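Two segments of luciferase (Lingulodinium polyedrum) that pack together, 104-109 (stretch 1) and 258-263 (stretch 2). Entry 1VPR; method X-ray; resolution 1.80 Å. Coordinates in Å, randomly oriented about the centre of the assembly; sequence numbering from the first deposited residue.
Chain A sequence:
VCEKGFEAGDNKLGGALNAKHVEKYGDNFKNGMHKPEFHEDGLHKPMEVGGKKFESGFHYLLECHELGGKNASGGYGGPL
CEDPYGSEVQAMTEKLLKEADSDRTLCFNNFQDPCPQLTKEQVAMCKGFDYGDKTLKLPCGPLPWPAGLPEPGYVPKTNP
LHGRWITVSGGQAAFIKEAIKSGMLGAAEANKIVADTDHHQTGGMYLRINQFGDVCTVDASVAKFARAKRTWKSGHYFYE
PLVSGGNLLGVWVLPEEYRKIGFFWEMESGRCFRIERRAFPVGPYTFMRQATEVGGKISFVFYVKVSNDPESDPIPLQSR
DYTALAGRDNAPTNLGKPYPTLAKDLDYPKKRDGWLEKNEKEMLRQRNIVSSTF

Stretch 1 104-109: RTLCFN
Stretch 2 258-263: YRKIGF

Stretch 2 is the regular partner. From Arg259 to Phe263 it is a strand, with phi/psi of -141/139, -111/144, -131/132, -158/-167 and -160/160; Tyr258 (-116/15) precedes it as loop. Stretch 1 is less regular: Arg104 and Thr105 have nearly the same backbone angles (-104/17 and -104/14), Leu106 (-68/152) and Cys107 (-58/166) are extended, and Phe108 (55/33) and Asn109 (58/50) have positive phi. The vectors from CA 105 to CA 108 and from CA 259 to CA 262 diverge by 22°, so the two segments run the same way along the contact. The register is set by Cys107 opposite Ile261, whose CA atoms lie 6.7 Å apart. The packing buries 232 Å² summed over both sides, a modest contact in which each close pair includes a side-chain atom from at least one stretch.

The strand's alternation places the side chains of Arg259 and Ile261 on the side of stretch 1. Their CA-to-CB bonds point toward it, whereas Lys260, between them, is out of reach: Lys260 CB is 9.0 Å from Cys107 CB, its nearest side-chain approach. On the other segment the CA-to-CB bond of Cys107 points toward the strand and that of Leu106 away. Phe108 starts sideways, but the end of its side chain comes nearer.

The apolar contacts centre on Ile261, with chi1 -61° (m) and chi2 176° (t). Its CG2 methyl lies 3.7 Å from Cys107 CB and 3.8 Å from Phe108 CE1, both van der Waals distances, so one methyl serves two neighbours. Cys107 has chi1 of 57° (p). Phe108 has chi1 of -71° (m) and chi2 of 98°, and the methyl approaches its ring obliquely. All three residues are buried, consistent with dispersion and exclusion of water as the chemistry of this group.

Contacts with backbone atoms fall at the two ends of the apolar group. Arg259 extends through chi1 180° (t) and chi2 168° (t), then turns at chi3 (60°, p), with chi4 at 158°; this brings the guanidinium to the backbone of stretch 1. Arg259 NH1 is 3.2 Å from Thr105 O. The carbonyl's partial negative charge suits a cationic neighbour, although the geometry does not settle whether a hydrogen bond forms. Arg259 NH1 is also near Cys107 N (3.5 Å), itself a donor, and Leu106 C (3.9 Å); these are proximity alone. Leu106 C lies at the guanidinium edge, near its plane, while Thr105 O and Cys107 N are oblique to it. NH1 also has a hydrogen bond elsewhere in the structure.

At the other end, Phe108 CE1 is 3.6 Å from Gly262 O, which sits at the ring edge near its plane. An aromatic edge carries slightly positive hydrogens, so a carbonyl oxygen there is electrostatically favourable. Gly262 contributes backbone alone. Beyond it, Phe263 (chi1 63°, p; chi2 -82°) starts sideways and its end leads away, with Phe263 CB 4.8 Å from Phe108 CZ at its nearest.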

# COMPACT_ATOMS: atom_id res chain seq x y z
N ARG A 104 4.55 23.15 -2.30
CA ARG A 104 4.99 23.12 -3.69
C ARG A 104 6.25 22.29 -3.87
O ARG A 104 6.93 22.40 -4.89
CB ARG A 104 5.23 24.56 -4.20
CG ARG A 104 4.01 25.49 -4.09
CD ARG A 104 2.76 24.89 -4.73
NE ARG A 104 1.58 25.72 -4.46
CZ ARG A 104 0.32 25.28 -4.49
NH1 ARG A 104 0.06 24.01 -4.78
NH2 ARG A 104 -0.68 26.12 -4.21
N THR A 105 6.57 21.45 -2.89
CA THR A 105 7.78 20.62 -3.00
C THR A 105 7.44 19.17 -3.34
O THR A 105 8.30 18.30 -3.21
CB THR A 105 8.59 20.60 -1.67
OG1 THR A 105 7.82 19.94 -0.66
CG2 THR A 105 8.92 22.04 -1.18
N LEU A 106 6.21 18.92 -3.77
CA LEU A 106 5.81 17.54 -4.10
C LEU A 106 6.50 16.97 -5.33
O LEU A 106 6.90 17.70 -6.24
CB LEU A 106 4.31 17.47 -4.31
CG LEU A 106 3.53 17.63 -3.02
CD1 LEU A 106 2.08 17.86 -3.38
CD2 LEU A 106 3.70 16.39 -2.15
N CYS A 107 6.63 15.64 -5.32
CA CYS A 107 7.27 14.88 -6.39
C CYS A 107 6.61 15.12 -7.73
O CYS A 107 5.50 15.67 -7.80
CB CYS A 107 7.20 13.38 -6.07
SG CYS A 107 5.48 12.80 -5.81
N PHE A 108 7.30 14.71 -8.78
CA PHE A 108 6.83 14.84 -10.16
C PHE A 108 6.48 16.30 -10.50
O PHE A 108 5.58 16.56 -11.29
CB PHE A 108 5.60 13.95 -10.41
CG PHE A 108 5.90 12.47 -10.44
CD1 PHE A 108 5.71 11.68 -9.32
CD2 PHE A 108 6.39 11.87 -11.61
CE1 PHE A 108 6.00 10.31 -9.34
CE2 PHE A 108 6.69 10.50 -11.64
CZ PHE A 108 6.49 9.72 -10.50
N ASN A 109 7.22 17.23 -9.90
CA ASN A 109 6.98 18.66 -10.10
C ASN A 109 5.55 18.98 -9.70
O ASN A 109 4.81 19.61 -10.45
CB ASN A 109 7.23 19.04 -11.56
CG ASN A 109 8.70 19.04 -11.89
OD1 ASN A 109 9.51 19.62 -11.16
ND2 ASN A 109 9.07 18.37 -12.99
N TYR A 258 15.14 11.18 3.28
CA TYR A 258 13.86 11.14 3.96
C TYR A 258 12.61 11.09 3.12
O TYR A 258 11.52 11.34 3.63
CB TYR A 258 13.76 12.33 4.91
CG TYR A 258 14.88 12.36 5.93
CD1 TYR A 258 16.00 13.18 5.76
CD2 TYR A 258 14.83 11.54 7.07
CE1 TYR A 258 17.05 13.18 6.69
CE2 TYR A 258 15.89 11.55 8.00
CZ TYR A 258 16.99 12.37 7.80
OH TYR A 258 18.03 12.37 8.71
N ARG A 259 12.74 10.78 1.84
CA ARG A 259 11.58 10.72 0.97
C ARG A 259 11.62 9.59 -0.04
O ARG A 259 12.65 9.31 -0.63
CB ARG A 259 11.40 12.07 0.21
CG ARG A 259 10.18 12.03 -0.72
CD ARG A 259 9.78 13.40 -1.28
NE ARG A 259 10.86 14.00 -2.06
CZ ARG A 259 10.66 14.93 -2.98
NH1 ARG A 259 9.43 15.35 -3.24
NH2 ARG A 259 11.69 15.45 -3.62
N LYS A 260 10.49 8.94 -0.24
CA LYS A 260 10.39 7.90 -1.26
C LYS A 260 9.47 8.46 -2.32
O LYS A 260 8.51 9.19 -2.01
CB LYS A 260 9.74 6.62 -0.73
CG LYS A 260 10.51 5.88 0.33
CD LYS A 260 9.82 4.52 0.54
CE LYS A 260 8.36 4.70 1.01
NZ LYS A 260 7.73 3.38 1.25
N ILE A 261 9.75 8.15 -3.57
CA ILE A 261 8.92 8.59 -4.70
C ILE A 261 8.63 7.37 -5.55
O ILE A 261 9.53 6.60 -5.89
CB ILE A 261 9.62 9.66 -5.56
CG1 ILE A 261 9.93 10.89 -4.70
CG2 ILE A 261 8.71 10.06 -6.74
CD1 ILE A 261 10.71 11.97 -5.43
N GLY A 262 7.37 7.18 -5.92
CA GLY A 262 7.03 6.00 -6.70
C GLY A 262 5.76 6.14 -7.49
O GLY A 262 5.22 7.24 -7.64
N PHE A 263 5.26 5.04 -7.99
CA PHE A 263 4.03 5.07 -8.76
C PHE A 263 3.48 3.67 -8.75
O PHE A 263 4.23 2.71 -8.50
CB PHE A 263 4.33 5.46 -10.22
CG PHE A 263 5.20 4.49 -10.92
CD1 PHE A 263 6.59 4.53 -10.76
CD2 PHE A 263 4.64 3.50 -11.72
CE1 PHE A 263 7.40 3.59 -11.39
CE2 PHE A 263 5.45 2.55 -12.36
CZ PHE A 263 6.81 2.60 -12.20